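Local coordinates for C protein alpha-antigen (Streptococcus agalactiae, PDB 1YWM), which is a cell-wall-anchored surface protein of group B Streptococcus, possibly involved in virulence and in immunity, of which this is the N-terminal domain, at residues 45-55 with 80-88; 118-126 with 164-172. All coordinates share one frame; numbering follows the deposited sequence.

Interaction 1: residues 45-55 with 80-88; sequences LYDVKLGKIDP and DVSQLQSTG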
# COMPACT_ATOMS: atom_id res chain seq x y z
N LEU A 45 2.45 -5.27 -1.09
CA LEU A 45 2.63 -6.56 -1.76
C LEU A 45 1.30 -7.23 -2.10
O LEU A 45 1.23 -8.03 -3.03
CB LEU A 45 3.49 -7.50 -0.93
CG LEU A 45 4.91 -6.98 -0.62
CD1 LEU A 45 5.69 -8.01 0.16
CD2 LEU A 45 5.64 -6.72 -1.94
N TYR A 46 0.24 -6.87 -1.37
CA TYR A 46 -1.10 -7.35 -1.74
C TYR A 46 -1.42 -6.96 -3.19
O TYR A 46 -1.90 -7.80 -3.99
CB TYR A 46 -2.15 -6.78 -0.77
CG TYR A 46 -3.58 -7.09 -1.17
CD1 TYR A 46 -4.34 -6.15 -1.84
CD2 TYR A 46 -4.17 -8.34 -0.88
CE1 TYR A 46 -5.66 -6.43 -2.22
CE2 TYR A 46 -5.50 -8.62 -1.25
CZ TYR A 46 -6.22 -7.66 -1.92
OH TYR A 46 -7.53 -7.88 -2.29
N ASP A 47 -1.14 -5.70 -3.50
CA ASP A 47 -1.36 -5.12 -4.83
C ASP A 47 -0.42 -5.75 -5.85
O ASP A 47 -0.83 -6.04 -6.98
CB ASP A 47 -1.14 -3.61 -4.84
CG ASP A 47 -2.15 -2.85 -4.02
OD1 ASP A 47 -1.93 -1.62 -3.81
OD2 ASP A 47 -3.20 -3.36 -3.56
N VAL A 48 0.83 -5.97 -5.44
CA VAL A 48 1.80 -6.65 -6.31
C VAL A 48 1.37 -8.04 -6.73
O VAL A 48 1.43 -8.40 -7.90
CB VAL A 48 3.18 -6.74 -5.67
CG1 VAL A 48 4.16 -7.46 -6.59
CG2 VAL A 48 3.68 -5.33 -5.39
N LYS A 49 0.91 -8.83 -5.77
CA LYS A 49 0.48 -10.18 -6.08
C LYS A 49 -0.73 -10.21 -7.01
O LYS A 49 -0.89 -11.18 -7.73
CB LYS A 49 0.28 -10.98 -4.80
CG LYS A 49 1.62 -11.26 -4.11
CD LYS A 49 1.57 -12.45 -3.17
CE LYS A 49 2.99 -12.92 -2.82
NZ LYS A 49 3.79 -11.85 -2.10
N LEU A 50 -1.54 -9.15 -7.03
CA LEU A 50 -2.63 -9.00 -7.99
C LEU A 50 -2.18 -8.40 -9.33
O LEU A 50 -3.03 -8.10 -10.19
CB LEU A 50 -3.75 -8.12 -7.41
CG LEU A 50 -4.43 -8.65 -6.13
CD1 LEU A 50 -5.47 -7.67 -5.62
CD2 LEU A 50 -5.02 -10.03 -6.37
N GLY A 51 -0.88 -8.19 -9.49
CA GLY A 51 -0.33 -7.53 -10.66
C GLY A 51 -0.80 -6.11 -10.90
O GLY A 51 -0.81 -5.64 -12.04
N LYS A 52 -1.17 -5.40 -9.84
CA LYS A 52 -1.67 -4.02 -9.94
C LYS A 52 -0.62 -2.91 -9.96
O LYS A 52 -0.96 -1.74 -10.19
CB LYS A 52 -2.58 -3.71 -8.76
CG LYS A 52 -3.96 -4.36 -8.79
CD LYS A 52 -4.74 -4.11 -7.47
CE LYS A 52 -4.52 -2.70 -6.88
NZ LYS A 52 -5.15 -1.58 -7.65
N ILE A 53 0.64 -3.25 -9.70
CA ILE A 53 1.68 -2.21 -9.56
C ILE A 53 2.68 -2.31 -10.71
O ILE A 53 3.35 -3.33 -10.85
CB ILE A 53 2.42 -2.37 -8.21
CG1 ILE A 53 1.44 -2.29 -7.02
CG2 ILE A 53 3.56 -1.32 -8.07
CD1 ILE A 53 0.55 -0.97 -7.00
N ASP A 54 2.73 -1.24 -11.49
CA ASP A 54 3.73 -1.05 -12.51
C ASP A 54 4.55 0.18 -12.13
O ASP A 54 4.07 1.31 -12.27
CB ASP A 54 3.06 -0.80 -13.85
CG ASP A 54 4.06 -0.48 -14.95
OD1 ASP A 54 3.62 -0.26 -16.09
OD2 ASP A 54 5.30 -0.40 -14.74
N PRO A 55 5.77 -0.03 -11.60
CA PRO A 55 6.59 1.10 -11.13
C PRO A 55 6.84 2.16 -12.19
O PRO A 55 7.00 3.34 -11.85
CB PRO A 55 7.91 0.44 -10.70
CG PRO A 55 7.50 -0.99 -10.34
CD PRO A 55 6.44 -1.33 -11.42
N ASP A 80 12.19 -6.74 -11.23
CA ASP A 80 10.77 -7.04 -11.47
C ASP A 80 10.06 -6.88 -10.14
O ASP A 80 10.41 -7.57 -9.19
CB ASP A 80 10.64 -8.49 -11.91
CG ASP A 80 9.19 -8.91 -12.20
OD1 ASP A 80 8.25 -8.08 -12.16
OD2 ASP A 80 8.92 -10.10 -12.49
N VAL A 81 9.10 -5.97 -10.08
CA VAL A 81 8.33 -5.73 -8.85
C VAL A 81 7.76 -7.03 -8.25
O VAL A 81 7.65 -7.17 -7.03
CB VAL A 81 7.24 -4.66 -9.06
CG1 VAL A 81 6.11 -5.17 -10.05
CG2 VAL A 81 6.68 -4.17 -7.67
N SER A 82 7.41 -7.99 -9.11
CA SER A 82 6.88 -9.30 -8.66
C SER A 82 7.86 -10.11 -7.79
O SER A 82 7.45 -11.03 -7.08
CB SER A 82 6.40 -10.11 -9.86
OG SER A 82 7.49 -10.75 -10.51
N GLN A 83 9.15 -9.74 -7.81
CA GLN A 83 10.15 -10.38 -6.94
C GLN A 83 10.18 -9.88 -5.49
O GLN A 83 10.85 -10.50 -4.64
CB GLN A 83 11.57 -10.24 -7.51
CG GLN A 83 11.73 -10.74 -8.95
CD GLN A 83 13.16 -10.44 -9.39
OE1 GLN A 83 13.46 -9.31 -9.76
NE2 GLN A 83 14.05 -11.43 -9.28
N LEU A 84 9.54 -8.74 -5.22
CA LEU A 84 9.49 -8.22 -3.86
C LEU A 84 8.66 -9.18 -3.00
O LEU A 84 7.54 -9.50 -3.34
CB LEU A 84 8.86 -6.82 -3.80
CG LEU A 84 9.64 -5.73 -4.55
CD1 LEU A 84 8.96 -4.42 -4.37
CD2 LEU A 84 11.11 -5.67 -4.08
N GLN A 85 9.23 -9.63 -1.90
CA GLN A 85 8.55 -10.65 -1.08
C GLN A 85 8.63 -10.34 0.41
O GLN A 85 8.00 -11.01 1.23
CB GLN A 85 9.14 -12.04 -1.34
CG GLN A 85 8.99 -12.55 -2.78
CD GLN A 85 7.57 -12.97 -3.13
OE1 GLN A 85 6.90 -13.64 -2.34
NE2 GLN A 85 7.11 -12.58 -4.33
N SER A 86 9.40 -9.34 0.76
CA SER A 86 9.60 -8.98 2.16
C SER A 86 9.23 -7.53 2.37
O SER A 86 9.50 -6.70 1.50
CB SER A 86 11.07 -9.19 2.55
OG SER A 86 11.40 -10.57 2.51
N THR A 87 8.66 -7.21 3.52
CA THR A 87 8.33 -5.82 3.85
C THR A 87 9.48 -5.11 4.55
O THR A 87 10.41 -5.73 5.03
CB THR A 87 7.08 -5.75 4.76
OG1 THR A 87 7.35 -6.50 5.95
CG2 THR A 87 5.90 -6.46 4.10
N GLY A 88 9.40 -3.79 4.61
CA GLY A 88 10.46 -3.01 5.20
C GLY A 88 10.90 -1.91 4.26
O GLY A 88 10.24 -1.63 3.23
O HOH W 1 4.85 -10.02 -3.87
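Val81 reaches across to Val48, Ile53 and Pro55 at one end of the fibronectin-like beta sandwich, where the short helix 45-49 and the chain leaving it lie against the loop between strands 76-78 and 88-97. From CB outward the valine is engaged at every carbon. CB itself lies 3.9 Å from CG of Pro55. CG1, held between the backbone N and the carbonyl carbon (chi1 67°), sits 3.4 Å from the carbonyl O of Ile53 and also near CD of Pro55. CG2, on the branch anti to the backbone N, turns instead to the helix and meets CG2 of Val48 at 3.9 Å. Phe71 of strand 66-73 touches the same valine, tying the contact to the sheet.

Val48 uses its other methyl as well: CG1 packs on the carbonyl O of Val81 and the CA of Ser82. One turn earlier, Leu45 crosses Leu84 at about a right angle and splits its methyls, CD2 lying 3.7 Å from CB of Leu84 while CD1 rests on the backbone of Gln85. The helix ends in a Schellman motif, with Gly51 at positive phi, and the chain continues through Ile53 to Pro55. On the other side, an Asx turn at Asp80 opens the 3-10 segment 81-83.

At the exposed margin, the bend of the Lys49 chain at its last torsion (chi4 62°) turns NZ toward the loop, where a water bridges the segments, accepting from Lys49 NZ at 2.8 Å and donating to Leu84 O at 2.8 Å.

Interaction 2: residues 118-126 with 164-172; sequences LTIYDSTTL and NPKTQTDID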
# COMPACT_ATOMS: atom_id res chain seq x y z
N LEU A 118 11.69 4.06 -0.47
CA LEU A 118 10.60 3.10 -0.70
C LEU A 118 10.23 2.41 0.63
O LEU A 118 11.09 1.95 1.37
CB LEU A 118 11.02 2.03 -1.72
CG LEU A 118 10.04 0.87 -1.92
CD1 LEU A 118 8.69 1.48 -2.42
CD2 LEU A 118 10.61 -0.18 -2.92
N THR A 119 8.93 2.33 0.88
CA THR A 119 8.41 1.56 2.00
C THR A 119 7.60 0.39 1.44
O THR A 119 6.66 0.61 0.69
CB THR A 119 7.46 2.47 2.80
OG1 THR A 119 8.22 3.49 3.44
CG2 THR A 119 6.78 1.66 3.99
N ILE A 120 7.97 -0.84 1.78
CA ILE A 120 7.20 -1.97 1.29
C ILE A 120 6.36 -2.48 2.47
O ILE A 120 6.87 -2.65 3.57
CB ILE A 120 8.11 -3.11 0.78
CG1 ILE A 120 9.01 -2.62 -0.40
CG2 ILE A 120 7.26 -4.27 0.33
CD1 ILE A 120 10.13 -3.60 -0.71
N TYR A 121 5.09 -2.73 2.21
CA TYR A 121 4.21 -3.24 3.26
C TYR A 121 3.31 -4.29 2.66
O TYR A 121 3.38 -4.55 1.46
CB TYR A 121 3.42 -2.09 3.89
CG TYR A 121 2.39 -1.38 3.02
CD1 TYR A 121 2.77 -0.44 2.06
CD2 TYR A 121 1.01 -1.61 3.20
CE1 TYR A 121 1.80 0.25 1.28
CE2 TYR A 121 0.04 -0.93 2.43
CZ TYR A 121 0.44 -0.00 1.49
OH TYR A 121 -0.47 0.68 0.72
N ASP A 122 2.49 -4.92 3.48
CA ASP A 122 1.64 -5.98 2.96
C ASP A 122 0.37 -5.96 3.77
O ASP A 122 0.40 -6.28 4.97
CB ASP A 122 2.31 -7.33 3.13
CG ASP A 122 1.60 -8.42 2.38
OD1 ASP A 122 0.48 -8.18 1.87
OD2 ASP A 122 2.12 -9.53 2.21
N SER A 123 -0.73 -5.57 3.13
CA SER A 123 -2.04 -5.54 3.81
C SER A 123 -2.79 -6.91 3.73
O SER A 123 -3.93 -7.02 4.19
CB SER A 123 -2.90 -4.42 3.23
OG SER A 123 -3.22 -4.68 1.87
N THR A 124 -2.15 -7.94 3.18
CA THR A 124 -2.83 -9.22 2.93
C THR A 124 -3.53 -9.81 4.18
O THR A 124 -4.71 -10.19 4.12
CB THR A 124 -1.87 -10.25 2.30
OG1 THR A 124 -1.47 -9.80 0.98
CG2 THR A 124 -2.61 -11.57 2.03
N THR A 125 -2.80 -9.91 5.28
CA THR A 125 -3.39 -10.52 6.48
C THR A 125 -4.48 -9.64 7.09
O THR A 125 -5.52 -10.13 7.54
CB THR A 125 -2.31 -10.82 7.48
OG1 THR A 125 -1.44 -11.82 6.90
CG2 THR A 125 -2.92 -11.53 8.70
N LEU A 126 -4.23 -8.33 7.13
CA LEU A 126 -5.26 -7.39 7.54
C LEU A 126 -6.52 -7.57 6.71
O LEU A 126 -7.63 -7.64 7.26
CB LEU A 126 -4.76 -5.94 7.45
CG LEU A 126 -5.74 -4.77 7.69
CD1 LEU A 126 -6.30 -4.85 9.13
CD2 LEU A 126 -4.96 -3.45 7.48
N ASN A 164 -4.80 4.78 0.78
CA ASN A 164 -3.68 5.49 1.39
C ASN A 164 -2.54 4.53 1.71
O ASN A 164 -2.77 3.41 2.19
CB ASN A 164 -4.10 6.24 2.68
CG ASN A 164 -5.25 7.20 2.46
OD1 ASN A 164 -5.24 8.04 1.55
ND2 ASN A 164 -6.26 7.11 3.33
N PRO A 165 -1.30 4.94 1.42
CA PRO A 165 -0.15 4.08 1.72
C PRO A 165 0.10 4.00 3.22
O PRO A 165 -0.16 4.97 3.92
CB PRO A 165 1.02 4.79 1.01
CG PRO A 165 0.60 6.25 0.97
CD PRO A 165 -0.91 6.23 0.82
N LYS A 166 0.64 2.89 3.68
CA LYS A 166 0.94 2.68 5.09
C LYS A 166 2.34 2.11 5.29
O LYS A 166 2.94 1.58 4.37
CB LYS A 166 -0.10 1.71 5.68
CG LYS A 166 -1.56 2.13 5.48
CD LYS A 166 -1.88 3.40 6.30
CE LYS A 166 -3.21 4.02 5.89
NZ LYS A 166 -3.53 5.37 6.50
N THR A 167 2.86 2.19 6.52
CA THR A 167 3.95 1.30 6.92
C THR A 167 3.40 -0.02 7.45
O THR A 167 2.21 -0.10 7.85
CB THR A 167 4.78 1.92 8.04
OG1 THR A 167 3.92 2.13 9.16
CG2 THR A 167 5.27 3.29 7.66
N GLN A 168 4.25 -1.05 7.50
CA GLN A 168 3.83 -2.33 8.11
C GLN A 168 3.44 -2.22 9.60
O GLN A 168 2.54 -2.94 10.10
CB GLN A 168 4.93 -3.36 7.96
CG GLN A 168 4.46 -4.78 8.14
CD GLN A 168 3.43 -5.20 7.09
OE1 GLN A 168 3.53 -4.82 5.94
NE2 GLN A 168 2.44 -5.99 7.50
N THR A 169 4.13 -1.33 10.32
CA THR A 169 3.76 -1.05 11.70
C THR A 169 2.31 -0.57 11.77
O THR A 169 1.53 -1.02 12.65
CB THR A 169 4.67 0.03 12.29
OG1 THR A 169 6.00 -0.50 12.43
CG2 THR A 169 4.24 0.33 13.73
N ASP A 170 1.95 0.34 10.88
CA ASP A 170 0.58 0.83 10.83
C ASP A 170 -0.41 -0.30 10.48
O ASP A 170 -1.44 -0.44 11.13
CB ASP A 170 0.43 2.03 9.90
CG ASP A 170 -0.76 2.92 10.27
OD1 ASP A 170 -1.11 3.81 9.48
OD2 ASP A 170 -1.41 2.81 11.34
N ILE A 171 -0.10 -1.09 9.45
CA ILE A 171 -0.90 -2.29 9.14
C ILE A 171 -1.14 -3.17 10.38
O ILE A 171 -2.29 -3.51 10.72
CB ILE A 171 -0.26 -3.08 7.97
CG1 ILE A 171 -0.26 -2.23 6.66
CG2 ILE A 171 -0.85 -4.49 7.83
CD1 ILE A 171 -1.65 -1.78 6.08
N ASP A 172 -0.06 -3.52 11.08
CA ASP A 172 -0.16 -4.38 12.25
C ASP A 172 -1.04 -3.75 13.34
O ASP A 172 -1.80 -4.45 14.02
CB ASP A 172 1.22 -4.76 12.80
CG ASP A 172 2.01 -5.66 11.85
OD1 ASP A 172 1.45 -6.20 10.87
OD2 ASP A 172 3.23 -5.87 12.00
O HOH W 2 6.75 -1.29 6.02
O HOH W 3 -2.73 0.85 2.08
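Gln168 and Asp122 join through a two-bond amide-to-backbone pairing at the junction between the beta sandwich and the three-helix bundle, where strand 113-121 runs out toward helix 124-137 and meets the start of helix 168-182. Asp122 N donates to Gln168 OE1 over 2.7 Å, in the plane of the side-chain carbonyl though bent at the hydrogen (138°). The return bond, from Gln168 NE2 to Asp122 O, is longer at 3.3 Å but straighter (158°). With both ends of the amide engaged by one residue's backbone, the two bonds hold it in one orientation; the bend at chi2 (63°) brings it there from the first turn of its helix.

Each segment also has polar bonds at the start of its own helix. Asp122 OD1 accepts from both Thr124 N and Thr124 OG1, the first bond closing an Asx turn, while Thr167 caps helix 168-182 by accepting from Asp170 N. Two waters span the segments: one links Ile120 O to Gln168 N, the other accepts a hydrogen bond from Tyr121 OH at 2.6 Å and donates to Asn164 O.

Over one face of the Tyr121 ring sits Lys166 O, 3.1 Å above the plane and offset toward the rim near CD1; this buried carbonyl has no hydrogen-bond partner in the model. The side chain of Lys166 leads away from the contact, and its NZ forms a salt bridge with Asp160. Ile171 crosses the tyrosine at about a right angle, its CG1 3.7 Å from Tyr121 CD2. Its CG2 leans on Asp122 O, and its CD1 meets CD2 of Leu126, in the first turn of helix 124-137, at 4.0 Å.

Starting from the N terminus, strand 40-44 leads into helix 45-49, and interaction 1 closes the first loop when 80-88 returns to 45-55 after a span rich in strand. The chain then runs along strands 88-97 and 113-121, and interaction 2 closes a second loop when 164-172 comes back from a largely helical excursion. The two loops follow in series, neither nested nor crossed. Their centres lie 12 Å apart, and they meet directly: Leu45 N lies 2.8 Å from Tyr121 O, a probable hydrogen bond, and Thr87 packs against Gln168. Interaction 1 thus packs parts of the sandwich together, and interaction 2 joins its end to the helix bundle.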